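Local structure of PmoF1 (Methylocystis sp. ATCC 49242, 6P17) at residues Lys9-His14 with Phe32-Gly37; Ala45-Lys50 with Thr104-Lys109; Ser28-Ile33 with Leu79-Ala84; Gly100-Leu105 with Glu112-Ala117. The protein probably binds copper in the periplasm, as PCu(A)C-family proteins do, perhaps in support of methane oxidation. All coordinates share one frame; numbering follows the deposited sequence.

All four contacts lie in one curled, mixed beta-sheet. Contact 3 is the buried one, and contacts 1, 2 and 4 are partly buried. Contacts 1 and 3 use the two edges of strand 27-35. Contacts 2 and 4 likewise share strand 101-107, where T104 and L105 serve both. The inner faces meet: F107 packs on L10 and V12, and F29 packs on M103 and I115. The outer faces differ. Contact 1 carries a histidine-carboxylate bond, and contact 4 has two acidic groups bridged by water. A salt bridge from K47 to E112 ties contact 2 to contact 4. Contact 3 instead sets a proline on a tyrosine ring.

Contact 1 of 4, residues Lys9-His14 with Phe32-Gly37; sequences KLKVEH and FIHNNG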
# COMPACT_ATOMS: atom_id res chain seq x y z
N LYS A 9 14.98 -7.75 2.53
CA LYS A 9 14.76 -8.79 1.54
C LYS A 9 13.39 -8.68 0.88
O LYS A 9 12.93 -9.62 0.22
CB LYS A 9 14.96 -10.18 2.16
CG LYS A 9 16.43 -10.53 2.47
CD LYS A 9 17.32 -10.41 1.23
CE LYS A 9 18.51 -11.37 1.27
NZ LYS A 9 19.68 -10.87 2.08
N LEU A 10 12.73 -7.54 1.04
CA LEU A 10 11.43 -7.29 0.46
C LEU A 10 11.58 -6.43 -0.78
O LEU A 10 12.51 -5.63 -0.90
CB LEU A 10 10.51 -6.59 1.47
CG LEU A 10 10.44 -7.17 2.89
CD1 LEU A 10 9.53 -6.32 3.79
CD2 LEU A 10 9.98 -8.62 2.87
N LYS A 11 10.63 -6.58 -1.70
CA LYS A 11 10.55 -5.69 -2.84
C LYS A 11 9.11 -5.24 -2.99
O LYS A 11 8.20 -6.08 -3.09
CB LYS A 11 11.01 -6.37 -4.12
CG LYS A 11 10.79 -5.52 -5.36
CD LYS A 11 11.18 -6.26 -6.63
CE LYS A 11 12.67 -6.51 -6.71
NZ LYS A 11 13.03 -7.04 -8.05
N VAL A 12 8.90 -3.93 -3.04
CA VAL A 12 7.59 -3.37 -3.35
C VAL A 12 7.57 -3.06 -4.84
O VAL A 12 8.38 -2.28 -5.34
CB VAL A 12 7.29 -2.10 -2.53
CG1 VAL A 12 5.88 -1.57 -2.90
CG2 VAL A 12 7.46 -2.39 -1.01
N GLU A 13 6.63 -3.66 -5.56
CA GLU A 13 6.64 -3.62 -7.01
C GLU A 13 5.35 -2.99 -7.52
O GLU A 13 4.26 -3.42 -7.13
CB GLU A 13 6.84 -5.02 -7.58
CG GLU A 13 7.13 -5.08 -9.06
CD GLU A 13 7.54 -6.48 -9.48
OE1 GLU A 13 6.81 -7.43 -9.15
OE2 GLU A 13 8.62 -6.62 -10.12
N HIS A 14 5.50 -1.95 -8.33
CA HIS A 14 4.39 -1.29 -9.00
C HIS A 14 3.25 -0.85 -8.06
O HIS A 14 2.09 -1.23 -8.25
CB HIS A 14 3.87 -2.17 -10.13
CG HIS A 14 4.94 -2.50 -11.13
ND1 HIS A 14 6.01 -1.67 -11.37
CD2 HIS A 14 5.10 -3.56 -11.95
CE1 HIS A 14 6.79 -2.21 -12.29
NE2 HIS A 14 6.25 -3.35 -12.67
N PHE A 32 2.20 -5.06 -5.44
CA PHE A 32 2.80 -6.37 -5.22
C PHE A 32 3.89 -6.20 -4.17
O PHE A 32 4.70 -5.27 -4.28
CB PHE A 32 3.44 -6.92 -6.50
CG PHE A 32 2.46 -7.21 -7.60
CD1 PHE A 32 1.16 -7.56 -7.34
CD2 PHE A 32 2.89 -7.15 -8.92
CE1 PHE A 32 0.28 -7.84 -8.38
CE2 PHE A 32 2.02 -7.43 -9.96
CZ PHE A 32 0.71 -7.78 -9.68
N ILE A 33 3.93 -7.09 -3.19
CA ILE A 33 5.00 -7.09 -2.20
C ILE A 33 5.65 -8.46 -2.19
O ILE A 33 5.00 -9.46 -1.85
CB ILE A 33 4.50 -6.74 -0.81
CG1 ILE A 33 3.79 -5.38 -0.86
CG2 ILE A 33 5.68 -6.65 0.14
CD1 ILE A 33 2.91 -5.11 0.35
N HIS A 34 6.93 -8.52 -2.56
CA HIS A 34 7.67 -9.77 -2.54
C HIS A 34 8.43 -9.88 -1.22
O HIS A 34 8.97 -8.90 -0.73
CB HIS A 34 8.69 -9.82 -3.67
CG HIS A 34 8.08 -9.68 -5.03
ND1 HIS A 34 7.95 -10.75 -5.89
CD2 HIS A 34 7.58 -8.61 -5.68
CE1 HIS A 34 7.41 -10.33 -7.02
NE2 HIS A 34 7.17 -9.04 -6.92
N ASN A 35 8.45 -11.06 -0.64
CA ASN A 35 9.37 -11.37 0.45
C ASN A 35 10.36 -12.37 -0.13
O ASN A 35 10.01 -13.54 -0.33
CB ASN A 35 8.65 -11.93 1.67
CG ASN A 35 9.58 -12.17 2.85
OD1 ASN A 35 10.80 -12.09 2.73
ND2 ASN A 35 9.00 -12.46 4.00
N ASN A 36 11.57 -11.92 -0.43
CA ASN A 36 12.60 -12.79 -0.98
C ASN A 36 13.51 -13.39 0.08
O ASN A 36 14.51 -14.02 -0.26
CB ASN A 36 13.46 -12.04 -2.01
CG ASN A 36 12.63 -11.44 -3.13
OD1 ASN A 36 11.79 -12.11 -3.74
ND2 ASN A 36 12.86 -10.15 -3.40
N GLY A 37 13.18 -13.19 1.36
CA GLY A 37 13.98 -13.70 2.45
C GLY A 37 13.42 -15.01 2.99
O GLY A 37 12.39 -15.51 2.54
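E13 and H34 reach across one face of an antiparallel strand pair, their side chains crossing at an angle, and are hydrogen-bonded. E13 sends CG anti to its backbone N (chi1 -169°), and the extended chain carries OE1 up to the imidazole. H34 NE2 donates to E13 OE1 at 2.8 Å. The carboxylate and ring planes are nearly perpendicular, 83° apart. NE2 meets OE1 from above the carboxylate plane. The same OE1 lies at the edge of the F32 ring, 3.9 Å from F32 CD2. K11 is on this face too, and its CB sits 4.2 Å from H34 CB. The K11 chain then leads away from strand 27-35, and its NZ has only a long, weak ion pair with E4, outside both segments.

The other face carries L10, V12, I33 and N35. L10 lies across N35, with L10 CD2 3.6 Å from N35 OD1. That oxygen accepts from G37 N at 3.0 Å, which makes an Asx turn as the chain leaves the strand. N35 ND2 bonds to the carbonyls of L71 and T39. L10 and V12 continue inward onto F107.

Backbone bonds pair K11 with H34 and E13 with F32, in both directions. Beyond the strand, N36 N reaches K9 O at 2.7 Å. Strands 10-18 and 27-35 form a beta hairpin of the PCu(A)C domain.

The chemistry divides by face. The buried amide of N35 has partners for both its ends. On the other face, the N-H on NE2 holds the H34 imidazole against E13, and E4 close to E13 probably makes this patch more negative.

Contact 2 of 4, residues Ala45-Lys50 with Thr104-Lys109; sequences AVKVEK and TLVFEK
V46 and L105 sit side by side on the inner face of an antiparallel strand pair, part of the beta-sheet of the PCu(A)C domain. Strand 41-48 runs here beside strand 101-107.

Backbone hydrogen bonds hold the pair. K47 and T104 bond in both directions, each at 2.8 Å between N and O, and T104 N to K47 O is almost straight at 177°. A45 and V106 form the next hydrogen-bonded pair. V106 N to A45 O is 3.0 Å, but the return bond from A45 N to V106 O is weak. V46 CA also makes a C-H...O contact with T104 O.

Apolar packing occurs on both faces. V46 and L105 point the same way, with V46 CG1 4.1 Å from L105 CD1. M103 packs on V46, and V12 and L43 pack on L105. On the other face the CB atoms of K47 and T104 are 4.0 Å apart, and A45 meets V106.

The charged interaction starts on this outer face. K47 is extended beyond CG, and its NZ forms a salt bridge with E112 on strand 111-120. On the way its aliphatic part crosses V106, where K47 CE lies 3.8 Å from V106 CG2.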
# COMPACT_ATOMS: atom_id res chain seq x y z
N ALA A 45 1.99 -0.45 8.79
CA ALA A 45 1.40 0.87 8.75
C ALA A 45 1.81 1.53 7.46
O ALA A 45 2.74 1.09 6.77
CB ALA A 45 1.81 1.73 9.95
N VAL A 46 1.08 2.58 7.12
CA VAL A 46 1.36 3.39 5.96
C VAL A 46 1.17 4.84 6.37
O VAL A 46 0.19 5.18 7.04
CB VAL A 46 0.45 3.03 4.77
CG1 VAL A 46 0.68 3.97 3.60
CG2 VAL A 46 0.69 1.60 4.35
N LYS A 47 2.12 5.68 6.00
CA LYS A 47 2.07 7.10 6.29
C LYS A 47 1.93 7.83 4.97
O LYS A 47 2.66 7.53 4.02
CB LYS A 47 3.33 7.58 7.02
CG LYS A 47 3.67 6.80 8.28
CD LYS A 47 4.98 7.31 8.88
CE LYS A 47 5.59 6.30 9.86
NZ LYS A 47 6.90 6.75 10.38
N VAL A 48 1.00 8.78 4.90
CA VAL A 48 0.79 9.54 3.67
C VAL A 48 0.42 10.97 4.05
O VAL A 48 -0.50 11.20 4.85
CB VAL A 48 -0.28 8.87 2.77
CG1 VAL A 48 -1.56 8.65 3.54
CG2 VAL A 48 -0.51 9.69 1.50
N GLU A 49 1.16 11.93 3.50
CA GLU A 49 0.94 13.32 3.89
C GLU A 49 -0.33 13.89 3.27
O GLU A 49 -0.96 14.76 3.88
CB GLU A 49 2.14 14.17 3.50
CG GLU A 49 3.21 14.26 4.58
CD GLU A 49 2.83 15.22 5.70
OE1 GLU A 49 3.05 14.88 6.88
OE2 GLU A 49 2.30 16.31 5.39
N LYS A 50 -0.72 13.44 2.08
CA LYS A 50 -1.87 14.01 1.39
C LYS A 50 -3.21 13.41 1.81
O LYS A 50 -4.24 13.80 1.25
CB LYS A 50 -1.69 13.88 -0.12
CG LYS A 50 -0.63 14.82 -0.67
CD LYS A 50 -0.71 14.95 -2.18
CE LYS A 50 0.43 15.80 -2.71
NZ LYS A 50 0.51 15.75 -4.19
N THR A 104 4.94 6.44 2.78
CA THR A 104 5.91 5.68 3.55
C THR A 104 5.26 4.37 3.98
O THR A 104 4.21 4.38 4.64
CB THR A 104 6.42 6.45 4.76
OG1 THR A 104 7.13 7.62 4.35
CG2 THR A 104 7.36 5.56 5.55
N LEU A 105 5.87 3.25 3.58
CA LEU A 105 5.43 1.94 4.03
C LEU A 105 6.29 1.51 5.21
O LEU A 105 7.52 1.67 5.18
CB LEU A 105 5.54 0.91 2.90
CG LEU A 105 4.29 0.75 2.03
CD1 LEU A 105 3.74 2.10 1.55
CD2 LEU A 105 4.53 -0.20 0.85
N VAL A 106 5.65 0.99 6.26
CA VAL A 106 6.36 0.56 7.46
C VAL A 106 6.20 -0.95 7.58
O VAL A 106 5.09 -1.45 7.74
CB VAL A 106 5.81 1.25 8.73
CG1 VAL A 106 6.70 0.92 9.94
CG2 VAL A 106 5.68 2.76 8.55
N PHE A 107 7.33 -1.66 7.54
CA PHE A 107 7.35 -3.10 7.74
C PHE A 107 7.87 -3.44 9.14
O PHE A 107 8.76 -2.77 9.66
CB PHE A 107 8.23 -3.77 6.68
CG PHE A 107 7.73 -3.55 5.28
CD1 PHE A 107 6.74 -4.37 4.74
CD2 PHE A 107 8.23 -2.53 4.50
CE1 PHE A 107 6.27 -4.18 3.45
CE2 PHE A 107 7.78 -2.33 3.21
CZ PHE A 107 6.79 -3.16 2.68
N GLU A 108 7.31 -4.51 9.73
CA GLU A 108 7.64 -4.89 11.10
C GLU A 108 9.14 -5.11 11.29
O GLU A 108 9.70 -4.70 12.31
CB GLU A 108 6.87 -6.15 11.50
CG GLU A 108 7.12 -6.60 12.96
CD GLU A 108 6.42 -7.92 13.30
OE1 GLU A 108 6.34 -8.80 12.43
OE2 GLU A 108 5.95 -8.07 14.46
N LYS A 109 9.80 -5.76 10.33
CA LYS A 109 11.22 -6.08 10.45
C LYS A 109 12.11 -5.30 9.49
O LYS A 109 13.17 -4.82 9.90
CB LYS A 109 11.44 -7.58 10.25
CG LYS A 109 10.83 -8.43 11.36
CD LYS A 109 11.00 -9.92 11.09
CE LYS A 109 10.25 -10.77 12.12
NZ LYS A 109 10.62 -10.42 13.52

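Contact 3 of 4, residues Ser28-Ile33 with Leu79-Ala84; sequences SFYAFI and LAPGGA
P81 lies over one face of the Y30 ring. Its CD sits 3.7 Å from the ring centroid and only 6° off the normal, a CH-pi contact. P81 CG is also 3.7 Å from Y30 CZ. The backbone before the proline shares this packing, with A80 C 3.3 Å from Y30 CE1. On the opposite face, S28 C lies toward the rim. W16 meets the ring as well, the two ring planes being inclined at about 45°. The F29 ring has a looser contact, 4.4 Å from its CE2 to L79 CD2, and also packs on M103, I115 and A117.

With CG beside the backbone N (chi1 -55°), Y30 directs its ring along the path of A80 and P81. L79 goes to the interior instead. Its CD1 reaches I33 CD1 at 4.0 Å, and V69 adds to the packing.

Two backbone bonds join the segments, in an antiparallel pairing of A31 with L79. L79 N donates to A31 O at 2.7 Å, and A31 N donates to L79 O at 3.0 Å. After L79 the chain makes a type II beta turn from A80 to G83, closed by G83 N to A80 O. G82 takes the positive phi of that turn.

This joins strand 27-35 to strand 75-91 at the point where a turn interrupts it, in the PCu(A)C beta fold. The two backbone bonds fix L79, while beyond it the turn is held against strand 27-35 by aromatic and apolar contact.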
# COMPACT_ATOMS: atom_id res chain seq x y z
N SER A 28 -7.90 3.84 -2.44
CA SER A 28 -7.45 2.49 -2.16
C SER A 28 -6.08 2.27 -2.78
O SER A 28 -5.90 2.47 -3.98
CB SER A 28 -8.44 1.45 -2.69
OG SER A 28 -9.69 1.58 -2.05
N PHE A 29 -5.12 1.84 -1.95
CA PHE A 29 -3.74 1.60 -2.34
C PHE A 29 -3.49 0.12 -2.61
O PHE A 29 -3.89 -0.75 -1.83
CB PHE A 29 -2.77 2.11 -1.27
CG PHE A 29 -1.35 1.66 -1.47
CD1 PHE A 29 -0.51 2.35 -2.33
CD2 PHE A 29 -0.84 0.56 -0.78
CE1 PHE A 29 0.83 1.95 -2.50
CE2 PHE A 29 0.48 0.16 -0.94
CZ PHE A 29 1.32 0.85 -1.81
N TYR A 30 -2.80 -0.16 -3.71
CA TYR A 30 -2.55 -1.51 -4.20
C TYR A 30 -1.08 -1.64 -4.56
O TYR A 30 -0.40 -0.64 -4.80
CB TYR A 30 -3.40 -1.80 -5.43
CG TYR A 30 -4.89 -1.60 -5.23
CD1 TYR A 30 -5.59 -2.33 -4.29
CD2 TYR A 30 -5.60 -0.68 -6.00
CE1 TYR A 30 -6.95 -2.17 -4.11
CE2 TYR A 30 -6.96 -0.49 -5.83
CZ TYR A 30 -7.63 -1.24 -4.89
OH TYR A 30 -8.98 -1.05 -4.72
N ALA A 31 -0.61 -2.90 -4.61
CA ALA A 31 0.79 -3.17 -4.94
C ALA A 31 1.06 -4.68 -4.88
O ALA A 31 0.24 -5.46 -4.38
CB ALA A 31 1.78 -2.47 -3.99
N PHE A 32 2.20 -5.06 -5.44
CA PHE A 32 2.80 -6.37 -5.22
C PHE A 32 3.89 -6.20 -4.17
O PHE A 32 4.70 -5.27 -4.28
CB PHE A 32 3.44 -6.92 -6.50
CG PHE A 32 2.46 -7.21 -7.60
CD1 PHE A 32 1.16 -7.56 -7.34
CD2 PHE A 32 2.89 -7.15 -8.92
CE1 PHE A 32 0.28 -7.84 -8.38
CE2 PHE A 32 2.02 -7.43 -9.96
CZ PHE A 32 0.71 -7.78 -9.68
N ILE A 33 3.93 -7.09 -3.19
CA ILE A 33 5.00 -7.09 -2.20
C ILE A 33 5.65 -8.46 -2.19
O ILE A 33 5.00 -9.46 -1.85
CB ILE A 33 4.50 -6.74 -0.81
CG1 ILE A 33 3.79 -5.38 -0.86
CG2 ILE A 33 5.68 -6.65 0.14
CD1 ILE A 33 2.91 -5.11 0.35
N LEU A 79 -1.77 -6.94 -3.26
CA LEU A 79 -2.81 -6.03 -2.80
C LEU A 79 -3.51 -5.52 -4.04
O LEU A 79 -2.87 -4.91 -4.91
CB LEU A 79 -2.25 -4.86 -1.98
CG LEU A 79 -1.88 -5.06 -0.50
CD1 LEU A 79 -0.91 -6.24 -0.29
CD2 LEU A 79 -1.27 -3.76 0.06
N ALA A 80 -4.82 -5.76 -4.14
CA ALA A 80 -5.50 -5.54 -5.41
C ALA A 80 -6.99 -5.35 -5.14
O ALA A 80 -7.48 -5.73 -4.08
CB ALA A 80 -5.26 -6.71 -6.37
N PRO A 81 -7.72 -4.73 -6.08
CA PRO A 81 -9.16 -4.56 -5.91
C PRO A 81 -9.83 -5.88 -5.56
O PRO A 81 -9.58 -6.91 -6.20
CB PRO A 81 -9.63 -4.06 -7.28
CG PRO A 81 -8.44 -3.37 -7.85
CD PRO A 81 -7.24 -4.13 -7.34
N GLY A 82 -10.68 -5.84 -4.53
CA GLY A 82 -11.38 -7.03 -4.11
C GLY A 82 -10.56 -7.97 -3.26
O GLY A 82 -11.06 -9.05 -2.90
N GLY A 83 -9.32 -7.59 -2.92
CA GLY A 83 -8.46 -8.35 -2.03
C GLY A 83 -7.83 -7.43 -0.99
O GLY A 83 -8.29 -6.31 -0.79
N ALA A 84 -6.75 -7.89 -0.35
CA ALA A 84 -6.05 -7.07 0.63
C ALA A 84 -5.67 -5.73 0.02
O ALA A 84 -5.38 -5.62 -1.18
CB ALA A 84 -4.80 -7.79 1.13

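Contact 4 of 4, residues Gly100-Leu105 with Glu112-Ala117; sequences GLEMTL and EVVIDA
E102 and D116 are neighbours across two antiparallel strands, and both carry carboxylates. E102 OE1 and D116 OD1 lie 4.0 Å apart, their planes turned by 25°. A water bridges them, donating to D116 OD1 at 2.9 Å and to E102 OE1 at 3.2 Å. This probably eases the repulsion between the two carboxylates, if both are charged. D116 keeps CG beside its backbone N (chi1 -73°), which brings OD1 alongside E102 CB. D116 N, which points away from E102, is bonded to the hydroxyl of Y5.

Six backbone bonds join the strands. L101 pairs with A117, M103 with I115 and L105 with V113, each in both directions. I115 N to M103 O is 2.7 Å and nearly straight. The carbonyls of L101, M103, L105, V113 and I115 also receive C-H...O contacts from CA atoms opposite.

Strands 101-107 and 111-120 form a beta hairpin of the PCu(A)C domain. Its inner face is apolar. L105 CD1 meets I115 CD1 at 3.6 Å. I115 CG1, set between its backbone N and carbonyl carbon, lies 3.9 Å from M103 CB. M103 bends at its end, and its SD lies 3.8 Å from A117 CB. F29 covers M103, I115 and A117.

On the outer face, T104 OG1 touches V114 CG2. T104 CG2 lies beside E112 OE1, 3.6 Å away, while E112 OE2 is taken by K47 NZ.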
# COMPACT_ATOMS: atom_id res chain seq x y z
N GLY A 100 2.82 10.98 -9.12
CA GLY A 100 2.65 9.95 -8.11
C GLY A 100 2.35 10.50 -6.73
O GLY A 100 2.49 11.69 -6.45
N LEU A 101 1.91 9.60 -5.85
CA LEU A 101 1.59 9.93 -4.47
C LEU A 101 2.69 9.40 -3.55
O LEU A 101 2.93 8.19 -3.51
CB LEU A 101 0.24 9.36 -4.07
CG LEU A 101 -0.17 9.62 -2.62
CD1 LEU A 101 -0.68 11.03 -2.48
CD2 LEU A 101 -1.20 8.62 -2.12
N GLU A 102 3.36 10.30 -2.84
CA GLU A 102 4.46 9.92 -1.96
C GLU A 102 3.91 9.32 -0.67
O GLU A 102 2.98 9.86 -0.07
CB GLU A 102 5.35 11.13 -1.67
CG GLU A 102 6.43 10.87 -0.65
CD GLU A 102 7.49 11.95 -0.66
OE1 GLU A 102 8.36 11.90 -1.55
OE2 GLU A 102 7.43 12.86 0.20
N MET A 103 4.48 8.19 -0.27
CA MET A 103 3.93 7.36 0.79
C MET A 103 5.08 6.65 1.48
O MET A 103 6.06 6.26 0.83
CB MET A 103 2.95 6.29 0.27
CG MET A 103 1.67 6.78 -0.38
SD MET A 103 0.90 5.36 -1.19
CE MET A 103 0.23 4.51 0.23
N THR A 104 4.94 6.44 2.78
CA THR A 104 5.91 5.68 3.55
C THR A 104 5.26 4.37 3.98
O THR A 104 4.21 4.38 4.64
CB THR A 104 6.42 6.45 4.76
OG1 THR A 104 7.13 7.62 4.35
CG2 THR A 104 7.36 5.56 5.55
N LEU A 105 5.87 3.25 3.58
CA LEU A 105 5.43 1.94 4.03
C LEU A 105 6.29 1.51 5.21
O LEU A 105 7.52 1.67 5.18
CB LEU A 105 5.54 0.91 2.90
CG LEU A 105 4.29 0.75 2.03
CD1 LEU A 105 3.74 2.10 1.55
CD2 LEU A 105 4.53 -0.20 0.85
N GLU A 112 11.21 1.11 7.33
CA GLU A 112 10.39 2.01 6.53
C GLU A 112 10.94 2.14 5.13
O GLU A 112 12.15 2.02 4.90
CB GLU A 112 10.31 3.39 7.19
CG GLU A 112 9.75 3.33 8.60
CD GLU A 112 9.28 4.67 9.13
OE1 GLU A 112 9.50 5.70 8.45
OE2 GLU A 112 8.67 4.69 10.22
N VAL A 113 10.06 2.40 4.17
CA VAL A 113 10.49 2.69 2.81
C VAL A 113 9.60 3.78 2.24
O VAL A 113 8.39 3.78 2.47
CB VAL A 113 10.49 1.42 1.93
CG1 VAL A 113 9.10 0.77 1.82
CG2 VAL A 113 11.06 1.71 0.55
N VAL A 114 10.20 4.74 1.54
CA VAL A 114 9.44 5.79 0.88
C VAL A 114 9.20 5.41 -0.58
O VAL A 114 10.15 5.02 -1.29
CB VAL A 114 10.17 7.14 0.98
CG1 VAL A 114 9.44 8.19 0.16
CG2 VAL A 114 10.27 7.57 2.46
N ILE A 115 7.94 5.49 -1.02
CA ILE A 115 7.58 5.15 -2.39
C ILE A 115 6.79 6.29 -3.02
O ILE A 115 6.27 7.18 -2.34
CB ILE A 115 6.76 3.85 -2.51
CG1 ILE A 115 5.37 4.02 -1.87
CG2 ILE A 115 7.51 2.67 -1.91
CD1 ILE A 115 4.53 2.74 -1.90
N ASP A 116 6.73 6.26 -4.35
CA ASP A 116 5.81 7.08 -5.14
C ASP A 116 4.81 6.13 -5.77
O ASP A 116 5.16 5.34 -6.65
CB ASP A 116 6.56 7.88 -6.21
CG ASP A 116 7.36 9.04 -5.63
OD1 ASP A 116 7.24 9.33 -4.42
OD2 ASP A 116 8.12 9.67 -6.40
N ALA A 117 3.56 6.20 -5.33
CA ALA A 117 2.51 5.39 -5.92
C ALA A 117 2.01 6.01 -7.21
O ALA A 117 1.69 7.21 -7.25
CB ALA A 117 1.35 5.22 -4.93
O HOH W 1 9.92 10.01 -3.64